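Local coordinates for protein 8-amino-8-demethylriboflavin N,N-dimethyltransferase (Streptomyces davawensis, PDB 4D7K) that catalyses the two S-adenosylmethionine-dependent N-methylations that convert 8-amino-8-demethylriboflavin into the antibiotic roseoflavin, at residues 114-119 / 129-134; 241-246 / 270-275. All blocks are in the same frame, centred on the assembly; numbering follows the deposited sequence.

Both contacts fall within the O-methyltransferase domain range, yet they share no helix or strand, and their centres lie 41 Å apart. Contact 1 (114-119 with 129-134) packs the end of one helix against a short helix two elements later; it is partly buried and passes from alanines and a phenylalanine to an outer acidic-basic pair. Contact 2 (241-246 with 270-275) joins two loops at one end of the strands of the large mixed sheet. It is mostly buried, smaller in area, and rests on main-chain carbonyls, two methyl groups and a weak backbone hydrogen bond. Of the two, contact 1 therefore depends more on side chains and contact 2 more on the main chain.

Contact 1 of 2, residues 114-119 / 129-134; sequences LAAYGD and PAFQLR
Three successive helical pieces of the O-methyltransferase domain range, 111-118, 120-126 and 131-134, fold back so that A115 and A116 of helix 111-118 and D119 just after it meet A130, F131 and R134. The backbones come together at A116 and F131, whose CA atoms are 4.7 Å apart. Here the methyl CB of A116 sits 3.8 Å from CA of F131. The F131 ring has CG anti to the backbone N (chi1 -171°), and its CD2 comes within 4.1 Å of the same CB, an oblique apolar touch. A130 approaches from the other segment with its own methyl: CB lies 3.2 Å from the carbonyl O of A116 and 3.8 Å from O of D119. Further out, CD of R134 packs 3.6 Å from CB of A115. The R134 chain bends at chi2 and chi3, and its guanidinium forms a salt bridge with the carboxylate of D119; NH1 of R134 and OD2 of D119 are modelled too close together, so the exact geometry of the pair is doubtful. Behind the contact, A116 also packs on V304 of helix 293-305, and F131 stacks with H135 and meets F142 edge-to-face; the Y117 ring meets that of F28 of the second subunit with the planes at about 45°. The chemistry is thus graded: small alanine side chains permit the close approach of the backbones on the inner side, while the opposite charges of D119 and R134 probably add an electrostatic attraction on the more exposed side.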
loop_
_atom_site.group_PDB
_atom_site.type_symbol
_atom_site.label_atom_id
_atom_site.label_comp_id
_atom_site.label_asym_id
_atom_site.label_seq_id
_atom_site.Cartn_x
_atom_site.Cartn_y
_atom_site.Cartn_z
ATOM N N LEU A 114 11.436 2.219 1.030
ATOM C CA LEU A 114 10.326 2.746 0.250
ATOM C C LEU A 114 10.828 3.433 -1.019
ATOM O O LEU A 114 10.212 3.328 -2.080
ATOM C CB LEU A 114 9.512 3.721 1.096
ATOM C CG LEU A 114 8.052 3.953 0.724
ATOM C CD1 LEU A 114 7.229 2.690 0.952
ATOM C CD2 LEU A 114 7.507 5.109 1.539
ATOM N N ALA A 115 11.954 4.131 -0.902
ATOM C CA ALA A 115 12.554 4.823 -2.038
ATOM C C ALA A 115 13.023 3.849 -3.118
ATOM O O ALA A 115 13.090 4.202 -4.295
ATOM C CB ALA A 115 13.707 5.683 -1.574
ATOM N N ALA A 116 13.348 2.626 -2.709
ATOM C CA ALA A 116 13.770 1.594 -3.650
ATOM C C ALA A 116 12.592 1.100 -4.483
ATOM O O ALA A 116 12.696 0.978 -5.704
ATOM C CB ALA A 116 14.419 0.439 -2.909
ATOM N N TYR A 117 11.471 0.817 -3.823
ATOM C CA TYR A 117 10.258 0.404 -4.524
ATOM C C TYR A 117 9.752 1.507 -5.460
ATOM O O TYR A 117 9.059 1.231 -6.438
ATOM C CB TYR A 117 9.172 -0.004 -3.520
ATOM C CG TYR A 117 9.426 -1.369 -2.916
ATOM C CD1 TYR A 117 10.352 -1.534 -1.894
ATOM C CD2 TYR A 117 8.763 -2.492 -3.388
ATOM C CE1 TYR A 117 10.604 -2.779 -1.354
ATOM C CE2 TYR A 117 9.005 -3.740 -2.853
ATOM C CZ TYR A 117 9.926 -3.877 -1.836
ATOM O OH TYR A 117 10.173 -5.119 -1.301
ATOM N N GLY A 118 10.117 2.752 -5.169
ATOM C CA GLY A 118 9.785 3.862 -6.041
ATOM C C GLY A 118 10.619 3.871 -7.309
ATOM O O GLY A 118 10.130 4.236 -8.381
ATOM N N ASP A 119 11.879 3.457 -7.188
ATOM C CA ASP A 119 12.806 3.423 -8.320
ATOM C C ASP A 119 12.656 2.158 -9.165
ATOM O O ASP A 119 13.575 1.770 -9.888
ATOM C CB ASP A 119 14.247 3.537 -7.829
ATOM C CG ASP A 119 14.885 4.858 -8.197
ATOM O OD1 ASP A 119 14.423 5.494 -9.169
ATOM O OD2 ASP A 119 15.854 5.257 -7.517
ATOM N N PRO A 129 19.270 -3.852 -9.719
ATOM C CA PRO A 129 18.329 -3.877 -8.593
ATOM C C PRO A 129 18.073 -2.465 -8.079
ATOM O O PRO A 129 19.016 -1.680 -7.949
ATOM C CB PRO A 129 19.045 -4.735 -7.539
ATOM C CG PRO A 129 20.346 -5.208 -8.192
ATOM C CD PRO A 129 20.230 -4.963 -9.657
ATOM N N ALA A 130 16.811 -2.148 -7.813
ATOM C CA ALA A 130 16.406 -0.782 -7.497
ATOM C C ALA A 130 17.114 -0.214 -6.268
ATOM O O ALA A 130 17.496 0.958 -6.258
ATOM C CB ALA A 130 14.906 -0.723 -7.307
ATOM N N PHE A 131 17.296 -1.044 -5.245
ATOM C CA PHE A 131 17.931 -0.600 -4.010
ATOM C C PHE A 131 19.347 -0.092 -4.269
ATOM O O PHE A 131 19.792 0.875 -3.650
ATOM C CB PHE A 131 17.957 -1.734 -2.977
ATOM C CG PHE A 131 18.408 -1.299 -1.605
ATOM C CD1 PHE A 131 19.756 -1.234 -1.286
ATOM C CD2 PHE A 131 17.479 -0.964 -0.633
ATOM C CE1 PHE A 131 20.172 -0.834 -0.027
ATOM C CE2 PHE A 131 17.883 -0.566 0.628
ATOM C CZ PHE A 131 19.235 -0.499 0.935
ATOM N N GLN A 132 20.046 -0.735 -5.198
ATOM C CA GLN A 132 21.432 -0.377 -5.484
ATOM C C GLN A 132 21.551 0.850 -6.385
ATOM O O GLN A 132 22.655 1.321 -6.655
ATOM C CB GLN A 132 22.164 -1.558 -6.120
ATOM C CG GLN A 132 22.193 -2.802 -5.250
ATOM C CD GLN A 132 22.960 -3.942 -5.889
ATOM O OE1 GLN A 132 23.772 -3.731 -6.792
ATOM N NE2 GLN A 132 22.701 -5.161 -5.427
ATOM N N LEU A 133 20.421 1.365 -6.856
ATOM C CA LEU A 133 20.428 2.582 -7.659
ATOM C C LEU A 133 20.508 3.816 -6.767
ATOM O O LEU A 133 21.190 4.785 -7.095
ATOM C CB LEU A 133 19.186 2.658 -8.553
ATOM C CG LEU A 133 19.168 1.781 -9.807
ATOM C CD1 LEU A 133 17.901 2.025 -10.604
ATOM C CD2 LEU A 133 20.393 2.040 -10.668
ATOM N N ARG A 134 19.807 3.775 -5.639
ATOM C CA ARG A 134 19.773 4.904 -4.716
ATOM C C ARG A 134 20.839 4.756 -3.634
ATOM O O ARG A 134 21.259 5.738 -3.020
ATOM C CB ARG A 134 18.380 5.042 -4.092
ATOM C CG ARG A 134 18.255 6.161 -3.062
ATOM C CD ARG A 134 16.857 6.757 -3.023
ATOM N NE ARG A 134 16.626 7.661 -4.146
ATOM C CZ ARG A 134 16.020 7.310 -5.275
ATOM N NH1 ARG A 134 15.573 6.071 -5.429
ATOM N NH2 ARG A 134 15.856 8.200 -6.246
#

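Contact 2 of 2, residues 241-246 / 270-275; sequences LPTGCD and RQAMGD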
loop_
_atom_site.group_PDB
_atom_site.type_symbol
_atom_site.label_atom_id
_atom_site.label_comp_id
_atom_site.label_asym_id
_atom_site.label_seq_id
_atom_site.Cartn_x
_atom_site.Cartn_y
_atom_site.Cartn_z
ATOM N N LEU A 241 29.432 -30.591 5.535
ATOM C CA LEU A 241 28.300 -31.357 5.015
ATOM C C LEU A 241 28.219 -32.729 5.670
ATOM O O LEU A 241 29.153 -33.522 5.575
ATOM C CB LEU A 241 28.397 -31.518 3.497
ATOM C CG LEU A 241 27.888 -30.374 2.622
ATOM C CD1 LEU A 241 27.990 -30.749 1.152
ATOM C CD2 LEU A 241 26.462 -30.016 2.985
ATOM N N PRO A 242 27.096 -33.013 6.345
ATOM C CA PRO A 242 26.906 -34.317 6.984
ATOM C C PRO A 242 26.658 -35.419 5.959
ATOM O O PRO A 242 26.141 -35.149 4.873
ATOM C CB PRO A 242 25.675 -34.097 7.866
ATOM C CG PRO A 242 24.917 -33.019 7.171
ATOM C CD PRO A 242 25.952 -32.113 6.569
ATOM N N THR A 243 27.024 -36.645 6.309
ATOM C CA THR A 243 26.874 -37.784 5.410
ATOM C C THR A 243 25.916 -38.821 5.995
ATOM O O THR A 243 25.968 -39.125 7.186
ATOM C CB THR A 243 28.241 -38.446 5.121
ATOM O OG1 THR A 243 29.127 -37.477 4.547
ATOM C CG2 THR A 243 28.094 -39.621 4.162
ATOM N N GLY A 244 25.036 -39.357 5.155
ATOM C CA GLY A 244 24.127 -40.404 5.580
ATOM C C GLY A 244 22.716 -39.917 5.848
ATOM O O GLY A 244 21.879 -40.664 6.353
ATOM N N CYS A 245 22.451 -38.660 5.512
ATOM C CA CYS A 245 21.112 -38.109 5.661
ATOM C C CYS A 245 20.255 -38.507 4.464
ATOM O O CYS A 245 20.741 -38.562 3.335
ATOM C CB CYS A 245 21.168 -36.589 5.812
ATOM S SG CYS A 245 22.031 -36.030 7.306
ATOM N N ASP A 246 18.985 -38.804 4.713
ATOM C CA ASP A 246 18.099 -39.243 3.642
ATOM C C ASP A 246 17.228 -38.092 3.141
ATOM O O ASP A 246 16.391 -38.274 2.258
ATOM C CB ASP A 246 17.231 -40.420 4.103
ATOM C CG ASP A 246 16.469 -40.122 5.377
ATOM O OD1 ASP A 246 16.943 -39.292 6.176
ATOM O OD2 ASP A 246 15.395 -40.725 5.583
ATOM N N ARG A 270 25.322 -34.244 -3.565
ATOM C CA ARG A 270 25.070 -35.482 -4.294
ATOM C C ARG A 270 25.904 -36.661 -3.793
ATOM O O ARG A 270 25.406 -37.784 -3.696
ATOM C CB ARG A 270 25.327 -35.270 -5.786
ATOM C CG ARG A 270 25.157 -36.521 -6.629
ATOM C CD ARG A 270 23.739 -37.073 -6.548
ATOM N NE ARG A 270 23.627 -38.342 -7.258
ATOM C CZ ARG A 270 23.811 -39.532 -6.696
ATOM N NH1 ARG A 270 24.102 -39.619 -5.404
ATOM N NH2 ARG A 270 23.697 -40.635 -7.421
ATOM N N GLN A 271 27.168 -36.410 -3.470
ATOM C CA GLN A 271 28.047 -37.486 -3.028
ATOM C C GLN A 271 27.921 -37.747 -1.528
ATOM O O GLN A 271 28.485 -38.710 -1.012
ATOM C CB GLN A 271 29.504 -37.176 -3.397
ATOM C CG GLN A 271 30.032 -35.849 -2.877
ATOM C CD GLN A 271 31.437 -35.551 -3.373
ATOM O OE1 GLN A 271 32.072 -34.590 -2.935
ATOM N NE2 GLN A 271 31.928 -36.375 -4.294
ATOM N N ALA A 272 27.173 -36.894 -0.834
ATOM C CA ALA A 272 26.929 -37.072 0.595
ATOM C C ALA A 272 25.670 -37.903 0.843
ATOM O O ALA A 272 25.435 -38.381 1.954
ATOM C CB ALA A 272 26.815 -35.719 1.287
ATOM N N MET A 273 24.865 -38.071 -0.202
ATOM C CA MET A 273 23.610 -38.808 -0.100
ATOM C C MET A 273 23.821 -40.310 -0.253
ATOM O O MET A 273 22.963 -41.107 0.128
ATOM C CB MET A 273 22.617 -38.322 -1.159
ATOM C CG MET A 273 22.259 -36.857 -1.049
ATOM S SD MET A 273 21.120 -36.339 -2.345
ATOM C CE MET A 273 19.816 -37.549 -2.151
ATOM N N GLY A 274 24.962 -40.691 -0.817
ATOM C CA GLY A 274 25.250 -42.091 -1.067
ATOM C C GLY A 274 24.480 -42.605 -2.267
ATOM O O GLY A 274 24.346 -41.906 -3.271
ATOM N N ASP A 275 23.969 -43.828 -2.162
ATOM C CA ASP A 275 23.207 -44.433 -3.249
ATOM C C ASP A 275 21.861 -44.966 -2.771
ATOM O O ASP A 275 21.252 -45.810 -3.427
ATOM C CB ASP A 275 24.007 -45.561 -3.901
ATOM C CG ASP A 275 25.250 -45.059 -4.606
ATOM O OD1 ASP A 275 25.231 -43.911 -5.095
ATOM O OD2 ASP A 275 26.244 -45.814 -4.672
#
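The backbone of 241-246 passes close to 270-275 where T243 faces A272, their CA atoms 4.9 Å apart, and a single weak hydrogen bond joins the main chains: N of G244 donates to O of A272 over 3.4 Å, long but nearly straight at 167°. G244 has phi 102° and psi 8°, where a beta-carbon would be jammed against the carbonyl O of T243. Two methyl groups lie near the bond. A272 contributes most, pointing its methyl toward the loop so that CB rests 3.7 Å from the carbonyl O of P242. T243 brings its methyl branch: CG2, anti to the backbone N, comes within 3.7 Å of O of A272, the same atom that receives the weak bond. OG1 of T243 stays farther off, 4.4 Å from CB of A272. Within the second segment, NH1 of R270 reaches across the turn and donates to O of G274 at 3.1 Å, the acceptor lying in the guanidinium plane, and so ties the end of helix 259-270 to the chain leaving it. These loops belong to the beta-alpha-beta crossover in which helix 259-270 links the parallel strands 247-251 and 280-285: the contact joins the approach to the first strand with the helix exit. A272 and M273 pack on Y248 of strand 247-251, whose hydroxyl also hydrogen-bonds the carbonyl of P242, while the P242 ring lies against A183 of strand 181-185 and V206 and V208 of strand 204-209.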